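Local structure of mandelate racemase/muconate lactonizing enzyme-like protein (Roseovarius sp. TM1035, 3RCY) at residues Ile126-His138 with Glu152-Lys166. The protein is probably an isomerase of the magnesium-dependent enolase superfamily, related to mandelate racemase and muconate lactonizing enzyme. Sequence-based numbering, arbitrary orientation.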
ATOM      1  N   ILE A 126       9.017  17.154  35.711  1.00 18.29           N
ATOM      2  CA  ILE A 126       9.446  16.583  34.441  1.00 17.61           C
ATOM      3  C   ILE A 126      10.505  15.506  34.692  1.00 16.74           C
ATOM      4  O   ILE A 126      11.510  15.752  35.356  1.00 16.74           O
ATOM      5  CB  ILE A 126       9.999  17.684  33.503  1.00 17.45           C
ATOM      6  CG1 ILE A 126       8.912  18.744  33.232  1.00 15.23           C
ATOM      7  CG2 ILE A 126      10.541  17.077  32.210  1.00 14.96           C
ATOM      8  CD1 ILE A 126       9.456  20.128  32.837  1.00 17.99           C
ATOM      9  N   ARG A 127      10.260  14.312  34.174  1.00 16.07           N
ATOM     10  CA  ARG A 127      11.208  13.211  34.282  1.00 15.93           C
ATOM     11  C   ARG A 127      12.504  13.556  33.547  1.00 15.83           C
ATOM     12  O   ARG A 127      12.471  13.971  32.387  1.00 16.00           O
ATOM     13  CB  ARG A 127      10.586  11.951  33.696  1.00 16.09           C
ATOM     14  CG  ARG A 127      11.349  10.690  33.970  1.00 16.83           C
ATOM     15  CD  ARG A 127      10.574   9.486  33.440  1.00 16.68           C
ATOM     16  NE  ARG A 127      11.368   8.271  33.562  1.00 16.76           N
ATOM     17  CZ  ARG A 127      11.098   7.119  32.957  1.00 16.54           C
ATOM     18  NH1 ARG A 127      10.045   7.007  32.155  1.00 16.36           N
ATOM     19  NH2 ARG A 127      11.898   6.078  33.149  1.00 16.78           N
ATOM     20  N   ALA A 128      13.636  13.401  34.232  1.00 15.44           N
ATOM     21  CA  ALA A 128      14.944  13.688  33.644  1.00 14.76           C
ATOM     22  C   ALA A 128      15.745  12.413  33.422  1.00 14.07           C
ATOM     23  O   ALA A 128      15.502  11.389  34.071  1.00 14.46           O
ATOM     24  CB  ALA A 128      15.741  14.655  34.540  1.00 14.75           C
ATOM     25  N   TYR A 129      16.707  12.479  32.511  1.00 12.87           N
ATOM     26  CA  TYR A 129      17.698  11.410  32.390  1.00 12.49           C
ATOM     27  C   TYR A 129      19.072  11.983  32.073  1.00 12.73           C
ATOM     28  O   TYR A 129      19.200  13.153  31.701  1.00 13.20           O
ATOM     29  CB  TYR A 129      17.284  10.383  31.330  1.00 11.77           C
ATOM     30  CG  TYR A 129      17.558  10.756  29.877  1.00 14.12           C
ATOM     31  CD1 TYR A 129      16.575  11.373  29.106  1.00 11.45           C
ATOM     32  CD2 TYR A 129      18.783  10.448  29.261  1.00 11.52           C
ATOM     33  CE1 TYR A 129      16.795  11.691  27.775  1.00 13.22           C
ATOM     34  CE2 TYR A 129      19.018  10.765  27.921  1.00 13.55           C
ATOM     35  CZ  TYR A 129      18.013  11.386  27.184  1.00 11.64           C
ATOM     36  OH  TYR A 129      18.208  11.709  25.866  1.00 12.82           O
ATOM     37  N   THR A 130      20.090  11.141  32.178  1.00 12.64           N
ATOM     38  CA  THR A 130      21.447  11.543  31.829  1.00 13.72           C
ATOM     39  C   THR A 130      22.179  10.411  31.117  1.00 14.62           C
ATOM     40  O   THR A 130      21.816   9.241  31.273  1.00 15.33           O
ATOM     41  CB  THR A 130      22.235  12.016  33.097  1.00 13.73           C
ATOM     42  OG1 THR A 130      23.565  12.408  32.737  1.00 14.19           O
ATOM     43  CG2 THR A 130      22.294  10.933  34.156  1.00 14.10           C
ATOM     44  N   TYR A 131      23.186  10.764  30.317  1.00 14.99           N
ATOM     45  CA  TYR A 131      24.208   9.812  29.900  1.00 15.28           C
ATOM     46  C   TYR A 131      24.912   9.270  31.137  1.00 14.72           C
ATOM     47  O   TYR A 131      24.948   9.930  32.178  1.00 13.65           O
ATOM     48  CB  TYR A 131      25.284  10.496  29.057  1.00 17.02           C
ATOM     49  CG  TYR A 131      25.119  10.442  27.562  1.00 24.84           C
ATOM     50  CD1 TYR A 131      25.004  11.627  26.824  1.00 18.58           C
ATOM     51  CD2 TYR A 131      25.111   9.228  26.875  1.00 18.23           C
ATOM     52  CE1 TYR A 131      24.873  11.612  25.445  1.00 24.62           C
ATOM     53  CE2 TYR A 131      24.980   9.194  25.481  1.00 24.70           C
ATOM     54  CZ  TYR A 131      24.860  10.399  24.775  1.00 19.24           C
ATOM     55  OH  TYR A 131      24.719  10.412  23.399  1.00 24.81           O
ATOM     56  N   LEU A 132      25.495   8.082  31.000  1.00 14.93           N
ATOM     57  CA  LEU A 132      26.442   7.571  31.983  1.00 15.18           C
ATOM     58  C   LEU A 132      27.820   8.188  31.740  1.00 16.10           C
ATOM     59  O   LEU A 132      28.449   7.944  30.708  1.00 15.88           O
ATOM     60  CB  LEU A 132      26.523   6.046  31.920  1.00 14.44           C
ATOM     61  CG  LEU A 132      25.203   5.329  32.210  1.00 18.64           C
ATOM     62  CD1 LEU A 132      25.338   3.825  32.022  1.00 13.85           C
ATOM     63  CD2 LEU A 132      24.736   5.675  33.621  1.00 14.49           C
ATOM     64  N   TYR A 133      28.270   9.006  32.690  1.00 16.70           N
ATOM     65  CA  TYR A 133      29.583   9.662  32.595  1.00 17.23           C
ATOM     66  C   TYR A 133      30.559   8.990  33.558  1.00 17.56           C
ATOM     67  O   TYR A 133      30.122   8.391  34.553  1.00 17.14           O
ATOM     68  CB  TYR A 133      29.465  11.153  32.926  1.00 18.04           C
ATOM     69  CG  TYR A 133      28.646  11.944  31.927  1.00 19.06           C
ATOM     70  CD1 TYR A 133      29.175  12.277  30.680  1.00 18.08           C
ATOM     71  CD2 TYR A 133      27.340  12.352  32.226  1.00 17.99           C
ATOM     72  CE1 TYR A 133      28.433  13.002  29.749  1.00 18.81           C
ATOM     73  CE2 TYR A 133      26.584  13.084  31.302  1.00 18.58           C
ATOM     74  CZ  TYR A 133      27.143  13.400  30.063  1.00 17.83           C
ATOM     75  OH  TYR A 133      26.429  14.115  29.135  1.00 18.38           O
ATOM     76  N   PRO A 134      31.878   9.085  33.274  1.00 18.04           N
ATOM     77  CA  PRO A 134      32.865   8.503  34.184  1.00 18.60           C
ATOM     78  C   PRO A 134      32.727   9.083  35.586  1.00 19.18           C
ATOM     79  O   PRO A 134      32.514  10.291  35.749  1.00 19.18           O
ATOM     80  CB  PRO A 134      34.213   8.923  33.576  1.00 18.72           C
ATOM     81  CG  PRO A 134      33.926   9.259  32.163  1.00 20.65           C
ATOM     82  CD  PRO A 134      32.512   9.751  32.119  1.00 17.85           C
ATOM     83  N   LEU A 135      32.804   8.210  36.583  1.00 19.76           N
ATOM     84  CA  LEU A 135      32.945   8.615  37.974  1.00 20.53           C
ATOM     85  C   LEU A 135      34.395   9.057  38.217  1.00 20.84           C
ATOM     86  O   LEU A 135      35.256   8.812  37.371  1.00 20.96           O
ATOM     87  CB  LEU A 135      32.535   7.457  38.897  1.00 20.94           C
ATOM     88  CG  LEU A 135      31.041   7.087  38.865  1.00 21.83           C
ATOM     89  CD1 LEU A 135      30.748   5.903  39.785  1.00 20.88           C
ATOM     90  CD2 LEU A 135      30.154   8.285  39.228  1.00 20.93           C
ATOM     91  N   PRO A 136      34.677   9.719  39.357  1.00 21.70           N
ATOM     92  CA  PRO A 136      36.031  10.283  39.570  1.00 22.25           C
ATOM     93  C   PRO A 136      37.201   9.288  39.542  1.00 22.82           C
ATOM     94  O   PRO A 136      38.324   9.681  39.227  1.00 23.53           O
ATOM     95  CB  PRO A 136      35.920  10.938  40.947  1.00 22.53           C
ATOM     96  CG  PRO A 136      34.475  11.294  41.064  1.00 26.86           C
ATOM     97  CD  PRO A 136      33.745  10.147  40.417  1.00 21.83           C
ATOM     98  N   HIS A 137      36.949   8.019  39.851  1.00 22.60           N
ATOM     99  CA  HIS A 137      38.009   6.998  39.824  1.00 22.45           C
ATOM    100  C   HIS A 137      38.129   6.280  38.470  1.00 22.16           C
ATOM    101  O   HIS A 137      39.033   5.464  38.277  1.00 22.01           O
ATOM    102  CB  HIS A 137      37.787   5.975  40.937  1.00 22.46           C
ATOM    103  CG  HIS A 137      36.582   5.110  40.725  1.00 22.64           C
ATOM    104  ND1 HIS A 137      35.304   5.622  40.655  1.00 21.77           N
ATOM    105  CD2 HIS A 137      36.461   3.770  40.559  1.00 22.15           C
ATOM    106  CE1 HIS A 137      34.448   4.634  40.460  1.00 21.96           C
ATOM    107  NE2 HIS A 137      35.125   3.501  40.400  1.00 21.90           N
ATOM    108  N   HIS A 138      37.217   6.578  37.544  1.00 21.90           N
ATOM    109  CA  HIS A 138      37.229   5.959  36.219  1.00 22.21           C
ATOM    110  C   HIS A 138      38.197   6.682  35.291  1.00 23.79           C
ATOM    111  O   HIS A 138      38.049   7.888  35.075  1.00 24.07           O
ATOM    112  CB  HIS A 138      35.840   6.015  35.571  1.00 21.22           C
ATOM    113  CG  HIS A 138      34.813   5.149  36.229  1.00 21.02           C
ATOM    114  ND1 HIS A 138      33.463   5.425  36.169  1.00 20.63           N
ATOM    115  CD2 HIS A 138      34.932   4.011  36.954  1.00 21.11           C
ATOM    116  CE1 HIS A 138      32.795   4.489  36.819  1.00 20.59           C
ATOM    117  NE2 HIS A 138      33.663   3.619  37.303  1.00 21.14           N
ATOM    118  N   GLU A 152      28.744   0.902  37.284  1.00 18.39           N
ATOM    119  CA  GLU A 152      28.990   1.729  38.476  1.00 18.45           C
ATOM    120  C   GLU A 152      28.357   3.121  38.351  1.00 17.50           C
ATOM    121  O   GLU A 152      27.738   3.623  39.301  1.00 16.98           O
ATOM    122  CB  GLU A 152      30.493   1.858  38.765  1.00 19.41           C
ATOM    123  CG  GLU A 152      31.136   0.586  39.282  1.00 23.15           C
ATOM    124  CD  GLU A 152      32.584   0.784  39.719  1.00 21.07           C
ATOM    125  OE1 GLU A 152      33.283   1.664  39.166  1.00 23.65           O
ATOM    126  OE2 GLU A 152      33.020   0.048  40.622  1.00 23.54           O
ATOM    127  N   SER A 153      28.509   3.740  37.179  1.00 16.84           N
ATOM    128  CA  SER A 153      27.906   5.050  36.929  1.00 16.55           C
ATOM    129  C   SER A 153      26.388   4.972  36.979  1.00 16.20           C
ATOM    130  O   SER A 153      25.742   5.877  37.501  1.00 16.68           O
ATOM    131  CB  SER A 153      28.375   5.643  35.593  1.00 15.89           C
ATOM    132  OG  SER A 153      29.750   5.954  35.668  1.00 31.14           O
ATOM    133  N   ALA A 154      25.833   3.882  36.455  1.00 16.03           N
ATOM    134  CA  ALA A 154      24.385   3.656  36.475  1.00 16.43           C
ATOM    135  C   ALA A 154      23.848   3.522  37.904  1.00 17.47           C
ATOM    136  O   ALA A 154      22.819   4.118  38.233  1.00 17.85           O
ATOM    137  CB  ALA A 154      24.023   2.430  35.651  1.00 15.92           C
ATOM    138  N   ALA A 155      24.548   2.734  38.734  1.00 17.53           N
ATOM    139  CA  ALA A 155      24.207   2.575  40.146  1.00 18.11           C
ATOM    140  C   ALA A 155      24.206   3.923  40.854  1.00 18.79           C
ATOM    141  O   ALA A 155      23.296   4.220  41.628  1.00 18.68           O
ATOM    142  CB  ALA A 155      25.166   1.604  40.838  1.00 18.40           C
ATOM    143  N   ASP A 156      25.203   4.750  40.561  1.00 19.43           N
ATOM    144  CA  ASP A 156      25.270   6.081  41.148  1.00 20.29           C
ATOM    145  C   ASP A 156      24.136   6.999  40.653  1.00 19.45           C
ATOM    146  O   ASP A 156      23.521   7.705  41.447  1.00 19.44           O
ATOM    147  CB  ASP A 156      26.641   6.716  40.907  1.00 22.26           C
ATOM    148  CG  ASP A 156      26.853   7.952  41.751  1.00 29.91           C
ATOM    149  OD1 ASP A 156      26.813   7.859  42.998  1.00 24.47           O
ATOM    150  OD2 ASP A 156      27.039   9.024  41.166  1.00 23.92           O
ATOM    151  N   CYS A 157      23.852   6.987  39.350  1.00 18.88           N
ATOM    152  CA  CYS A 157      22.724   7.761  38.812  1.00 18.32           C
ATOM    153  C   CYS A 157      21.403   7.389  39.486  1.00 17.82           C
ATOM    154  O   CYS A 157      20.612   8.254  39.873  1.00 17.41           O
ATOM    155  CB  CYS A 157      22.601   7.560  37.298  1.00 17.79           C
ATOM    156  SG  CYS A 157      23.857   8.400  36.388  1.00 21.33           S
ATOM    157  N   VAL A 158      21.178   6.091  39.627  1.00 18.34           N
ATOM    158  CA  VAL A 158      19.952   5.583  40.233  1.00 18.72           C
ATOM    159  C   VAL A 158      19.858   5.937  41.721  1.00 19.56           C
ATOM    160  O   VAL A 158      18.792   6.338  42.200  1.00 19.14           O
ATOM    161  CB  VAL A 158      19.800   4.067  39.977  1.00 18.79           C
ATOM    162  CG1 VAL A 158      18.692   3.471  40.829  1.00 19.76           C
ATOM    163  CG2 VAL A 158      19.524   3.839  38.497  1.00 19.75           C
ATOM    164  N   ALA A 159      20.973   5.819  42.437  1.00 20.95           N
ATOM    165  CA  ALA A 159      21.016   6.206  43.850  1.00 22.49           C
ATOM    166  C   ALA A 159      20.572   7.661  44.007  1.00 23.66           C
ATOM    167  O   ALA A 159      19.841   7.986  44.942  1.00 24.52           O
ATOM    168  CB  ALA A 159      22.419   6.006  44.422  1.00 22.66           C
ATOM    169  N   ARG A 160      20.950   8.472  43.047  1.00 24.20           N
ATOM    170  CA  ARG A 160      20.725   9.894  43.009  0.50 24.58           C
ATOM    171  C   ARG A 160      19.318  10.216  42.506  1.00 24.42           C
ATOM    172  O   ARG A 160      19.004  11.348  42.394  1.00 25.49           O
ATOM    173  CB  ARG A 160      21.747  10.576  42.088  0.50 24.84           C
ATOM    174  CG  ARG A 160      23.034  11.184  42.640  0.50 29.45           C
ATOM    175  CD  ARG A 160      24.230  11.208  41.620  0.50 25.36           C
ATOM    176  NE  ARG A 160      23.942  11.391  40.158  0.50 29.00           N
ATOM    177  CZ  ARG A 160      24.766  11.019  39.164  0.50 25.21           C
ATOM    178  NH1 ARG A 160      24.590  11.445  37.892  0.50 28.34           N
ATOM    179  NH2 ARG A 160      25.796  10.244  39.443  0.50 28.83           N
ATOM    180  N   GLY A 161      18.508   9.219  42.204  1.00 22.79           N
ATOM    181  CA  GLY A 161      17.119   9.398  41.799  1.00 20.91           C
ATOM    182  C   GLY A 161      16.771   9.328  40.319  1.00 19.22           C
ATOM    183  O   GLY A 161      15.592   9.371  39.975  1.00 18.60           O
ATOM    184  N   TYR A 162      17.767   9.226  39.438  1.00 18.21           N
ATOM    185  CA  TYR A 162      17.482   9.071  38.005  1.00 17.15           C
ATOM    186  C   TYR A 162      16.706   7.787  37.729  1.00 15.92           C
ATOM    187  O   TYR A 162      17.007   6.731  38.303  1.00 15.35           O
ATOM    188  CB  TYR A 162      18.753   9.126  37.159  1.00 17.39           C
ATOM    189  CG  TYR A 162      19.292  10.527  37.027  1.00 19.48           C
ATOM    190  CD1 TYR A 162      18.783  11.403  36.068  1.00 17.35           C
ATOM    191  CD2 TYR A 162      20.302  10.984  37.872  1.00 17.72           C
ATOM    192  CE1 TYR A 162      19.268  12.701  35.948  1.00 19.12           C
ATOM    193  CE2 TYR A 162      20.790  12.279  37.767  1.00 19.73           C
ATOM    194  CZ  TYR A 162      20.269  13.130  36.803  1.00 17.58           C
ATOM    195  OH  TYR A 162      20.756  14.411  36.707  1.00 19.83           O
ATOM    196  N   THR A 163      15.689   7.904  36.875  1.00 15.14           N
ATOM    197  CA  THR A 163      14.817   6.785  36.525  1.00 14.60           C
ATOM    198  C   THR A 163      15.104   6.254  35.114  1.00 13.55           C
ATOM    199  O   THR A 163      14.372   5.411  34.588  1.00 13.32           O
ATOM    200  CB  THR A 163      13.328   7.186  36.630  1.00 15.16           C
ATOM    201  OG1 THR A 163      13.048   8.238  35.703  1.00 15.77           O
ATOM    202  CG2 THR A 163      12.986   7.642  38.057  1.00 17.30           C
ATOM    203  N   ALA A 164      16.167   6.768  34.499  1.00 12.74           N
ATOM    204  CA  ALA A 164      16.590   6.320  33.176  1.00 12.24           C
ATOM    205  C   ALA A 164      18.018   6.780  32.935  1.00 12.67           C
ATOM    206  O   ALA A 164      18.411   7.872  33.372  1.00 12.90           O
ATOM    207  CB  ALA A 164      15.643   6.856  32.077  1.00 11.24           C
ATOM    208  N   VAL A 165      18.795   5.930  32.266  1.00 12.82           N
ATOM    209  CA  VAL A 165      20.198   6.212  31.979  1.00 13.18           C
ATOM    210  C   VAL A 165      20.525   5.848  30.542  1.00 13.09           C
ATOM    211  O   VAL A 165      19.997   4.867  30.014  1.00 12.64           O
ATOM    212  CB  VAL A 165      21.166   5.479  32.951  1.00 13.51           C
ATOM    213  CG1 VAL A 165      20.964   5.961  34.384  1.00 13.82           C
ATOM    214  CG2 VAL A 165      21.023   3.950  32.871  1.00 13.94           C
ATOM    215  N   LYS A 166      21.404   6.643  29.925  1.00 13.06           N
ATOM    216  CA  LYS A 166      21.760   6.472  28.515  1.00 13.10           C
ATOM    217  C   LYS A 166      23.247   6.178  28.328  1.00 12.99           C
ATOM    218  O   LYS A 166      24.089   6.648  29.103  1.00 13.01           O
ATOM    219  CB  LYS A 166      21.352   7.711  27.705  1.00 13.12           C
ATOM    220  CG  LYS A 166      21.438   7.509  26.182  1.00 13.78           C
ATOM    221  CD  LYS A 166      20.503   8.455  25.438  1.00 13.10           C
ATOM    222  CE  LYS A 166      21.211   9.747  25.029  1.00 12.97           C
ATOM    223  NZ  LYS A 166      20.269  10.623  24.266  1.00 11.75           N
TER
HETATM  224  O   HOH W   1      14.462  10.463  36.301  1.00  7.58           O
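Lys166 passes between the side chains of Tyr129 and Tyr131. Its CB lies 3.8 Å from Tyr129 CE2, and CG meets Tyr131 CE2. The chain then bends at chi3 (93°). CD packs on Tyr129 CE2, while CE sits over one face of the Tyr131 ring, offset toward the rim, in a CH-pi contact. NZ lies at the edge of the Tyr129 ring, in its plane, and donates a hydrogen bond to Tyr129 OH (2.8 Å). It also forms salt bridges to Glu235, a magnesium ligand, and Glu336.

The backbones of Tyr131 and Lys166 pair in parallel. Lys166 N donates to Thr130 O, and Leu132 N to Lys166 O. Strands 126-131 and 164-167 are neighbours in the barrel of the enolase-type C-terminal domain. Helix 147-159 links them in a beta-alpha-beta crossover and covers the outside of the barrel here.

Leu132 CD2 fills the angle between strand and helix, 3.6 Å from Val165 CB and 3.5 Å from Ala154 CA. Thr130 CG2 stands over the centre of the Tyr162 ring, 3.8 Å from its centroid.

Arg127, an extended chain, grips Thr163 side-on. NE donates to Thr163 OG1, and NH2 donates to Thr163 O from above the carbonyl plane. NH2 has a second partner in Asp205.

At the far end, Ser153 OG donates to Tyr133 O. Glu152 OE1 accepts from His138 NE2 (2.7 Å), nearly along its C-O axis, and from His137 NE2 (2.9 Å) on the syn side. The His138 ring is nearly coplanar with the carboxylate; the His137 ring is turned 51° from it.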